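Local coordinates for putative oxidoreductase (Mycobacterium avium, PDB 3QHA), which probably catalyses NAD(P)-dependent oxidation or reduction of a small hydroxy acid, as expected of the 3-hydroxyisobutyrate dehydrogenase family, although its own substrate is not established, at residues Ala28-Arg33 / Gly141-Met146; Ala82-Val87 / Val113-Asp118; Val100-Ser105 / Pro159-Trp164; Phe243-Phe248 / Leu287-Lys292. All blocks are in the same frame, centred on the assembly; numbering follows the deposited sequence.

Contact 1: Ala28-Arg33 / Gly141-Met146; sequences APMATR and GELATM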
# COMPACT_ATOMS: atom_id res chain seq x y z
N ALA B 28 3.49 -22.28 11.70
CA ALA B 28 4.82 -22.61 12.24
C ALA B 28 5.53 -21.41 12.87
O ALA B 28 5.98 -21.50 14.01
CB ALA B 28 5.70 -23.26 11.16
N PRO B 29 5.64 -20.29 12.13
CA PRO B 29 6.28 -19.10 12.72
C PRO B 29 5.52 -18.51 13.91
O PRO B 29 6.14 -18.05 14.86
CB PRO B 29 6.35 -18.10 11.56
CG PRO B 29 5.61 -18.69 10.43
CD PRO B 29 5.36 -20.13 10.69
N MET B 30 4.19 -18.52 13.85
CA MET B 30 3.36 -18.16 15.01
C MET B 30 3.67 -19.04 16.21
O MET B 30 3.98 -18.55 17.28
CB MET B 30 1.87 -18.26 14.69
CG MET B 30 1.17 -16.92 14.60
SD MET B 30 -0.62 -17.10 14.51
CE MET B 30 -0.79 -17.41 12.77
N ALA B 31 3.57 -20.36 16.01
CA ALA B 31 3.81 -21.31 17.10
C ALA B 31 5.25 -21.21 17.60
O ALA B 31 5.51 -21.41 18.79
CB ALA B 31 3.50 -22.73 16.64
N THR B 32 6.18 -20.90 16.70
CA THR B 32 7.58 -20.68 17.08
C THR B 32 7.74 -19.47 17.99
O THR B 32 8.50 -19.50 18.95
CB THR B 32 8.48 -20.51 15.83
OG1 THR B 32 8.37 -21.67 15.00
CG2 THR B 32 9.94 -20.33 16.24
N ARG B 33 7.02 -18.39 17.68
CA ARG B 33 6.99 -17.20 18.54
C ARG B 33 6.44 -17.56 19.93
O ARG B 33 6.94 -17.06 20.94
CB ARG B 33 6.14 -16.09 17.90
CG ARG B 33 5.80 -14.91 18.81
CD ARG B 33 7.04 -14.12 19.19
NE ARG B 33 6.72 -12.98 20.06
CZ ARG B 33 7.62 -12.17 20.61
NH1 ARG B 33 8.93 -12.36 20.40
NH2 ARG B 33 7.22 -11.16 21.38
N GLY B 141 6.55 -11.73 16.31
CA GLY B 141 5.46 -11.34 17.20
C GLY B 141 4.91 -9.96 16.88
O GLY B 141 4.51 -9.23 17.79
N GLU B 142 4.89 -9.61 15.59
CA GLU B 142 4.45 -8.29 15.14
C GLU B 142 3.20 -8.34 14.26
O GLU B 142 2.88 -7.37 13.57
CB GLU B 142 5.60 -7.58 14.40
CG GLU B 142 6.53 -6.84 15.35
CD GLU B 142 7.85 -6.42 14.71
OE1 GLU B 142 7.90 -6.29 13.46
OE2 GLU B 142 8.83 -6.22 15.46
N LEU B 143 2.47 -9.45 14.30
CA LEU B 143 1.24 -9.59 13.51
C LEU B 143 0.17 -8.59 13.92
O LEU B 143 0.19 -8.03 15.02
CB LEU B 143 0.66 -11.00 13.63
CG LEU B 143 1.31 -12.10 12.78
CD1 LEU B 143 0.61 -13.43 13.01
CD2 LEU B 143 1.30 -11.73 11.30
N ALA B 144 -0.76 -8.35 12.99
CA ALA B 144 -2.04 -7.77 13.32
C ALA B 144 -3.03 -8.93 13.42
O ALA B 144 -2.93 -9.89 12.66
CB ALA B 144 -2.48 -6.80 12.25
N THR B 145 -3.95 -8.86 14.38
CA THR B 145 -5.04 -9.81 14.46
C THR B 145 -6.36 -9.11 14.76
O THR B 145 -6.40 -8.15 15.54
CB THR B 145 -4.78 -10.93 15.50
OG1 THR B 145 -5.82 -11.91 15.42
CG2 THR B 145 -4.70 -10.36 16.91
N MET B 146 -7.43 -9.58 14.13
CA MET B 146 -8.75 -8.98 14.24
C MET B 146 -9.67 -10.02 14.84
O MET B 146 -9.97 -11.02 14.21
CB MET B 146 -9.23 -8.56 12.86
CG MET B 146 -8.41 -7.46 12.23
SD MET B 146 -8.46 -7.51 10.43
CE MET B 146 -7.31 -8.86 10.11
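The first helix of the Rossmann fold, which follows what is probably the dinucleotide-binding GxGxxG motif (G22, G24, G27) and in this family usually faces the dinucleotide, here meets the turn leading into strand 143-148. M30 and R33, one helical turn apart, carry the helix side; L143 and G141 receive them. L143 CD1 lies against the CG-SD part of M30, 3.9 Å from M30 CG and a little farther from SD, and the two side chains cross at about a right angle. V131 of strand 125-132 touches both residues, and L143 also reaches A137 and A138 of helix 135-140; the apolar pair is thus enclosed by sheet and helix.

R33 behaves differently. Its CG stands anti to the backbone N (chi1 168°), and a bend at chi2 carries the chain alongside the backbone of G141. R33 CD approaches G141 CA to 3.8 Å. Where the chain passes G141, R33 NE donates a hydrogen bond to the carbonyl of H163, while the ion pair of NH1 with E36 is long and weak. G141 closes helix 135-140 in a Schellman motif with phi 72°, and having no side chain it lets the arginine pass close by. On the far side, the carbonyl of E142 accepts a hydrogen bond from H218 of the second subunit, placing this turn next to the dimer interface. The closest approach between the two segments is R33 NE to G141 CA, 3.5 Å.

Contact 2: Ala82-Val87 / Val113-Asp118; sequences AQVREV and VELARD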
# COMPACT_ATOMS: atom_id res chain seq x y z
N ALA B 82 -13.80 -26.73 6.19
CA ALA B 82 -14.06 -28.15 6.45
C ALA B 82 -13.10 -28.71 7.49
O ALA B 82 -13.52 -29.40 8.41
CB ALA B 82 -13.96 -28.95 5.15
N GLN B 83 -11.82 -28.38 7.35
CA GLN B 83 -10.79 -28.83 8.28
C GLN B 83 -10.88 -28.14 9.65
O GLN B 83 -10.62 -28.78 10.67
CB GLN B 83 -9.39 -28.65 7.68
CG GLN B 83 -8.98 -29.77 6.73
CD GLN B 83 -7.66 -29.50 6.02
OE1 GLN B 83 -6.71 -28.98 6.61
NE2 GLN B 83 -7.59 -29.86 4.74
N VAL B 84 -11.25 -26.86 9.66
CA VAL B 84 -11.46 -26.15 10.93
C VAL B 84 -12.59 -26.82 11.71
O VAL B 84 -12.43 -27.13 12.89
CB VAL B 84 -11.79 -24.65 10.72
CG1 VAL B 84 -12.25 -24.02 12.03
CG2 VAL B 84 -10.57 -23.91 10.17
N ARG B 85 -13.72 -27.06 11.04
CA ARG B 85 -14.85 -27.74 11.66
C ARG B 85 -14.47 -29.09 12.27
O ARG B 85 -14.92 -29.43 13.36
CB ARG B 85 -15.99 -27.91 10.64
CG ARG B 85 -16.76 -26.63 10.37
CD ARG B 85 -17.63 -26.71 9.13
NE ARG B 85 -18.20 -25.41 8.80
CZ ARG B 85 -19.28 -24.88 9.37
NH1 ARG B 85 -19.95 -25.53 10.32
NH2 ARG B 85 -19.71 -23.68 8.98
N GLU B 86 -13.62 -29.85 11.57
CA GLU B 86 -13.21 -31.16 12.05
C GLU B 86 -12.31 -31.10 13.29
O GLU B 86 -12.54 -31.83 14.25
CB GLU B 86 -12.50 -31.96 10.96
CG GLU B 86 -12.11 -33.37 11.41
CD GLU B 86 -11.93 -34.33 10.26
OE1 GLU B 86 -12.61 -35.39 10.25
OE2 GLU B 86 -11.12 -34.02 9.36
N VAL B 87 -11.29 -30.25 13.26
CA VAL B 87 -10.37 -30.12 14.39
C VAL B 87 -11.10 -29.70 15.66
O VAL B 87 -10.90 -30.30 16.72
CB VAL B 87 -9.21 -29.14 14.08
CG1 VAL B 87 -8.39 -28.86 15.34
CG2 VAL B 87 -8.32 -29.69 12.97
N VAL B 113 -19.71 -18.21 14.07
CA VAL B 113 -20.97 -18.14 14.83
C VAL B 113 -21.51 -19.54 15.13
O VAL B 113 -21.92 -19.82 16.26
CB VAL B 113 -22.04 -17.33 14.06
CG1 VAL B 113 -23.37 -17.37 14.80
CG2 VAL B 113 -21.59 -15.89 13.86
N GLU B 114 -21.52 -20.41 14.12
CA GLU B 114 -22.04 -21.77 14.27
C GLU B 114 -21.30 -22.58 15.33
O GLU B 114 -21.93 -23.17 16.22
CB GLU B 114 -21.95 -22.53 12.94
CG GLU B 114 -23.05 -22.21 11.96
CD GLU B 114 -23.00 -23.09 10.73
OE1 GLU B 114 -22.90 -22.54 9.61
OE2 GLU B 114 -23.04 -24.33 10.88
N LEU B 115 -19.98 -22.61 15.23
CA LEU B 115 -19.16 -23.37 16.18
C LEU B 115 -19.30 -22.79 17.59
O LEU B 115 -19.29 -23.53 18.57
CB LEU B 115 -17.70 -23.39 15.74
CG LEU B 115 -17.41 -24.11 14.41
CD1 LEU B 115 -15.97 -23.88 13.97
CD2 LEU B 115 -17.70 -25.61 14.52
N ALA B 116 -19.45 -21.47 17.68
CA ALA B 116 -19.70 -20.81 18.97
C ALA B 116 -20.99 -21.33 19.60
O ALA B 116 -21.02 -21.65 20.79
CB ALA B 116 -19.76 -19.30 18.80
N ARG B 117 -22.06 -21.41 18.80
CA ARG B 117 -23.34 -21.94 19.26
C ARG B 117 -23.26 -23.44 19.55
O ARG B 117 -23.81 -23.91 20.54
CB ARG B 117 -24.44 -21.66 18.23
N ASP B 118 -22.59 -24.18 18.67
CA ASP B 118 -22.35 -25.62 18.86
C ASP B 118 -21.71 -25.93 20.21
O ASP B 118 -22.11 -26.88 20.88
CB ASP B 118 -21.42 -26.17 17.77
CG ASP B 118 -22.13 -26.45 16.45
OD1 ASP B 118 -21.49 -27.04 15.56
OD2 ASP B 118 -23.32 -26.09 16.31
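R85 and E114 form a salt bridge with two weak N-H...O contacts between neighbouring helices, each nitrogen taking its own carboxylate oxygen. R85 NH1 is 3.4 Å from E114 OE2, and R85 NH2 is likewise 3.4 Å from E114 OE1. Both N-H...O angles are fairly straight, 157° at NH1, yet the lengths make both hydrogen bonds weak. The carboxylate carbon sits at the edge of the guanidinium, in its plane, but the two flat groups are twisted 53° against each other, short of a coplanar bidentate pairing. R85 reaches across with an extended chain from CG to NE, and E114 comes to meet it with its own chain extended beyond CG. A weak hydrogen bond from R85 NH2 to T111 adds a second partner on the same helix as E114. D118 OD1, 5.7 Å from R85 NH1, does not touch the guanidinium but may add to the negative potential around it.

Beneath this partly exposed bridge, L115 points toward the other helix and its CD1 meets V84 CG1 at 4.2 Å. L115 CD2 comes within 4.4 Å of R85 CG, beside the aliphatic part of the arginine.

Helices 81-92 and 109-119 run nearly parallel here, their local axes 11.5 Å apart at an angle of 13°. Strand 100-103 comes between them in the chain, and both helices pack on the face of the Rossmann sheet where I103 touches V84 and L115.

Contact 3: Val100-Ser105 / Pro159-Trp164; sequences VIAIHS and PAFKHW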
# COMPACT_ATOMS: atom_id res chain seq x y z
N VAL B 100 -10.55 -21.91 25.53
CA VAL B 100 -10.75 -21.02 24.39
C VAL B 100 -10.09 -21.60 23.14
O VAL B 100 -8.96 -22.07 23.20
CB VAL B 100 -10.16 -19.62 24.65
CG1 VAL B 100 -10.49 -18.68 23.49
CG2 VAL B 100 -10.70 -19.04 25.96
N ILE B 101 -10.81 -21.55 22.03
CA ILE B 101 -10.28 -21.97 20.74
C ILE B 101 -10.23 -20.76 19.82
O ILE B 101 -11.26 -20.13 19.57
CB ILE B 101 -11.14 -23.06 20.09
CG1 ILE B 101 -11.25 -24.27 21.02
CG2 ILE B 101 -10.55 -23.48 18.74
CD1 ILE B 101 -11.99 -25.45 20.42
N ALA B 102 -9.03 -20.43 19.33
CA ALA B 102 -8.82 -19.29 18.43
C ALA B 102 -8.54 -19.77 17.01
O ALA B 102 -7.55 -20.47 16.78
CB ALA B 102 -7.68 -18.43 18.94
N ILE B 103 -9.39 -19.38 16.07
CA ILE B 103 -9.23 -19.77 14.66
C ILE B 103 -8.58 -18.64 13.86
O ILE B 103 -9.12 -17.54 13.79
CB ILE B 103 -10.59 -20.13 14.03
CG1 ILE B 103 -11.31 -21.19 14.87
CG2 ILE B 103 -10.39 -20.65 12.61
CD1 ILE B 103 -12.75 -21.41 14.47
N HIS B 104 -7.43 -18.93 13.25
CA HIS B 104 -6.65 -17.92 12.54
C HIS B 104 -6.69 -18.05 11.01
O HIS B 104 -6.35 -17.10 10.30
CB HIS B 104 -5.19 -17.97 12.99
CG HIS B 104 -5.02 -17.82 14.47
ND1 HIS B 104 -5.34 -16.66 15.14
CD2 HIS B 104 -4.55 -18.68 15.40
CE1 HIS B 104 -5.08 -16.82 16.43
NE2 HIS B 104 -4.59 -18.03 16.61
N SER B 105 -7.07 -19.22 10.50
CA SER B 105 -7.11 -19.44 9.06
C SER B 105 -8.47 -19.06 8.48
O SER B 105 -9.41 -18.76 9.22
CB SER B 105 -6.76 -20.88 8.73
OG SER B 105 -7.57 -21.78 9.46
N PRO B 159 -3.66 -10.65 26.84
CA PRO B 159 -2.23 -10.71 27.15
C PRO B 159 -1.47 -11.76 26.33
O PRO B 159 -0.34 -11.52 25.92
CB PRO B 159 -2.21 -11.07 28.64
CG PRO B 159 -3.48 -10.50 29.16
CD PRO B 159 -4.48 -10.70 28.06
N ALA B 160 -2.10 -12.91 26.09
CA ALA B 160 -1.50 -13.97 25.28
C ALA B 160 -1.32 -13.52 23.83
O ALA B 160 -0.26 -13.72 23.23
CB ALA B 160 -2.37 -15.23 25.33
N PHE B 161 -2.36 -12.90 23.27
CA PHE B 161 -2.33 -12.39 21.90
C PHE B 161 -1.28 -11.30 21.72
O PHE B 161 -0.59 -11.26 20.69
CB PHE B 161 -3.71 -11.84 21.50
CG PHE B 161 -4.69 -12.90 21.04
CD1 PHE B 161 -4.66 -14.19 21.57
CD2 PHE B 161 -5.65 -12.59 20.10
CE1 PHE B 161 -5.57 -15.15 21.14
CE2 PHE B 161 -6.56 -13.55 19.67
CZ PHE B 161 -6.52 -14.83 20.19
N LYS B 162 -1.15 -10.42 22.71
CA LYS B 162 -0.18 -9.33 22.68
C LYS B 162 1.27 -9.81 22.53
O LYS B 162 2.13 -9.07 22.04
CB LYS B 162 -0.30 -8.46 23.93
N HIS B 163 1.54 -11.05 22.94
CA HIS B 163 2.87 -11.64 22.83
C HIS B 163 3.30 -11.88 21.38
O HIS B 163 4.48 -11.71 21.04
CB HIS B 163 2.94 -12.95 23.62
CG HIS B 163 4.18 -13.75 23.37
ND1 HIS B 163 5.42 -13.35 23.82
CD2 HIS B 163 4.37 -14.92 22.71
CE1 HIS B 163 6.33 -14.24 23.46
NE2 HIS B 163 5.72 -15.20 22.78
N TRP B 164 2.36 -12.28 20.53
CA TRP B 164 2.65 -12.59 19.12
C TRP B 164 2.02 -11.62 18.12
O TRP B 164 2.28 -11.71 16.92
CB TRP B 164 2.24 -14.03 18.79
CG TRP B 164 0.81 -14.37 19.08
CD1 TRP B 164 0.33 -14.99 20.20
CD2 TRP B 164 -0.33 -14.10 18.25
NE1 TRP B 164 -1.03 -15.13 20.12
CE2 TRP B 164 -1.46 -14.59 18.93
CE3 TRP B 164 -0.50 -13.49 17.00
CZ2 TRP B 164 -2.75 -14.49 18.41
CZ3 TRP B 164 -1.79 -13.39 16.48
CH2 TRP B 164 -2.90 -13.89 17.18
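At the edge of the F161 ring, near its plane, A102 CB approaches F161 CZ at 4.0 Å. One face of the same phenyl ring carries the indole: W164 CZ2 stands 3.6 Å above the plane of F161, over the centre. The indole in turn has the F161 carbonyl oxygen over one face, offset toward the rim.

H104 meets this pair from the strand side. Its CE1 lies 3.7 Å from W164 CH2, and the ring planes are 82° apart with an oblique approach, neither stacked nor edge-to-face. F161 CZ sits near the plane of the imidazole at its edge, though at 4.5 Å from H104 CE1. The W164 torsion chi1 of 55° holds the indole between its backbone N and carbonyl carbon, where it can bridge F161 and H104. Both imidazole nitrogens have partners: NE2 is hydrogen-bonded to H75 and ND1 to the A129 carbonyl, which together fix the rotation of the ring.

A102 lies on strand 100-103, hydrogen-bonded to strand 73-76, and H104 just follows it. Helix 151-164 covers the Rossmann sheet near the end of strand 100-103, with F161 and W164 also touching T145 of strand 143-148, while V131 of strand 125-132 lies against H104 and W164.

Contact 4: Phe243-Phe248 / Leu287-Lys292; sequences FLYQPF and LGVPHK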
# COMPACT_ATOMS: atom_id res chain seq x y z
N PHE B 243 -11.89 18.77 9.39
CA PHE B 243 -10.43 18.88 9.31
C PHE B 243 -9.84 18.15 8.10
O PHE B 243 -8.78 18.53 7.61
CB PHE B 243 -9.77 18.36 10.59
CG PHE B 243 -9.87 19.31 11.73
CD1 PHE B 243 -9.02 20.40 11.82
CD2 PHE B 243 -10.82 19.14 12.72
CE1 PHE B 243 -9.11 21.28 12.87
CE2 PHE B 243 -10.92 20.02 13.78
CZ PHE B 243 -10.06 21.10 13.85
N LEU B 244 -10.54 17.12 7.63
CA LEU B 244 -10.10 16.38 6.45
C LEU B 244 -10.61 16.96 5.13
O LEU B 244 -10.22 16.48 4.07
CB LEU B 244 -10.53 14.91 6.56
CG LEU B 244 -9.92 14.10 7.71
CD1 LEU B 244 -10.52 12.70 7.75
CD2 LEU B 244 -8.41 14.03 7.58
N TYR B 245 -11.45 17.99 5.17
CA TYR B 245 -12.10 18.49 3.95
C TYR B 245 -11.12 19.02 2.90
O TYR B 245 -11.13 18.55 1.77
CB TYR B 245 -13.14 19.56 4.28
CG TYR B 245 -13.90 20.10 3.08
CD1 TYR B 245 -15.03 19.46 2.59
CD2 TYR B 245 -13.50 21.28 2.45
CE1 TYR B 245 -15.74 19.96 1.50
CE2 TYR B 245 -14.20 21.79 1.36
CZ TYR B 245 -15.31 21.12 0.89
OH TYR B 245 -16.00 21.63 -0.19
N GLN B 246 -10.30 20.00 3.27
CA GLN B 246 -9.36 20.59 2.30
C GLN B 246 -8.30 19.58 1.83
O GLN B 246 -7.98 19.55 0.65
CB GLN B 246 -8.71 21.87 2.84
CG GLN B 246 -9.63 23.09 2.84
CD GLN B 246 -10.10 23.52 1.45
OE1 GLN B 246 -9.42 23.28 0.45
NE2 GLN B 246 -11.27 24.15 1.40
N PRO B 247 -7.76 18.76 2.75
CA PRO B 247 -6.84 17.71 2.30
C PRO B 247 -7.45 16.70 1.33
O PRO B 247 -6.82 16.36 0.34
CB PRO B 247 -6.43 17.02 3.61
CG PRO B 247 -6.58 18.07 4.64
CD PRO B 247 -7.75 18.90 4.22
N PHE B 248 -8.67 16.25 1.61
CA PHE B 248 -9.33 15.27 0.73
C PHE B 248 -9.75 15.89 -0.61
O PHE B 248 -9.70 15.23 -1.65
CB PHE B 248 -10.53 14.61 1.43
CG PHE B 248 -10.16 13.37 2.20
CD1 PHE B 248 -8.99 13.31 2.94
CD2 PHE B 248 -10.99 12.25 2.16
CE1 PHE B 248 -8.65 12.15 3.64
CE2 PHE B 248 -10.65 11.09 2.86
CZ PHE B 248 -9.48 11.04 3.60
N LEU B 287 -14.23 9.30 -1.43
CA LEU B 287 -13.56 10.21 -0.48
C LEU B 287 -14.52 11.07 0.36
O LEU B 287 -14.08 11.77 1.27
CB LEU B 287 -12.60 11.13 -1.24
CG LEU B 287 -11.38 10.49 -1.90
CD1 LEU B 287 -10.69 11.48 -2.81
CD2 LEU B 287 -10.42 9.95 -0.85
N GLY B 288 -15.81 11.04 0.05
CA GLY B 288 -16.78 11.87 0.75
C GLY B 288 -16.72 13.34 0.35
O GLY B 288 -17.18 14.20 1.10
N VAL B 289 -16.13 13.61 -0.81
CA VAL B 289 -16.16 14.95 -1.40
C VAL B 289 -16.64 14.85 -2.85
O VAL B 289 -15.88 15.11 -3.79
CB VAL B 289 -14.77 15.65 -1.33
CG1 VAL B 289 -14.49 16.11 0.10
CG2 VAL B 289 -13.66 14.74 -1.83
N PRO B 290 -17.91 14.45 -3.05
CA PRO B 290 -18.47 14.34 -4.39
C PRO B 290 -18.60 15.71 -5.07
O PRO B 290 -18.56 16.74 -4.40
CB PRO B 290 -19.86 13.74 -4.14
CG PRO B 290 -20.21 14.19 -2.77
CD PRO B 290 -18.92 14.16 -2.01
N HIS B 291 -18.76 15.69 -6.39
CA HIS B 291 -18.97 16.93 -7.14
C HIS B 291 -20.42 17.39 -7.02
O HIS B 291 -21.34 16.57 -6.92
CB HIS B 291 -18.58 16.73 -8.60
CG HIS B 291 -17.13 16.47 -8.81
ND1 HIS B 291 -16.20 17.48 -8.93
CD2 HIS B 291 -16.43 15.31 -8.90
CE1 HIS B 291 -15.00 16.96 -9.09
NE2 HIS B 291 -15.11 15.64 -9.08
N LYS B 292 -20.61 18.70 -7.04
CA LYS B 292 -21.93 19.31 -6.82
C LYS B 292 -22.65 19.63 -8.13
O LYS B 292 -22.04 19.62 -9.20
CB LYS B 292 -21.78 20.60 -5.99
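F248 and L287 cross obliquely where the all-helical C-terminal domain brings the first turn of helix 245-268 against the chain that leaves helix 274-286. The phenyl ring turns its edge to the backbone of the other segment: the carbonyl oxygen of L287 lies in the ring plane, 3.3 Å from F248 CD2. This is an aromatic C-H edge facing a carbonyl oxygen, and no conventional hydrogen bond crosses the contact. The leucine side chain comes in differently, for L287 CD2 lies off the ring plane, to one side and beyond the rim, 3.8 Å from F248 CD2 and 3.9 Å from F248 CE2. The leucine torsion chi1 of -67° sets CG beside the backbone N and opposite the carbonyl carbon, with the side chain directed toward the helix. I229 touches both F248 and L287, and C196 of the second subunit packs on L287, so the leucine also takes part in the dimer interface.

V289, two residues on, adds a second set of contacts, its CG1 facing the side chains of Y245 and F248. Y245, with chi1 near -178°, swings its ring round so that CD1 comes 4.2 Å from V289 CG1, obliquely to the ring plane. G288, between the two apolar residues, ends helix 274-286 in a Schellman motif with phi 74°, and the turn is consistent with L287 and V289 both directing their CB atoms to the helix. The V289 carbonyl accepts a hydrogen bond from R252, one turn farther along helix 245-268. The valine's other methyl, V289 CG2, rests 4.0 Å from F248 O.

Overall arrangement
Contacts 1, 2 and 3 belong to the N-terminal Rossmann domain; contact 4 lies in the helical C-terminal domain, with its centre 38 to 44 Å from theirs. Contacts 1 and 3, centres 8 Å apart, touch through R33 and H163 and through L143, T145 and W164, forming one buried region against the sheet. Contact 2 is 17 Å from contact 3, centre to centre, and meets it through V84, L115 and I103 around strand 100-103. Along the chain, contact 2 is nested within contact 1, contact 3 alternates with both, and contact 4 follows. Three contacts thus lie within the probable dinucleotide-binding domain, and the fourth within the helical domain, after helix 176-204.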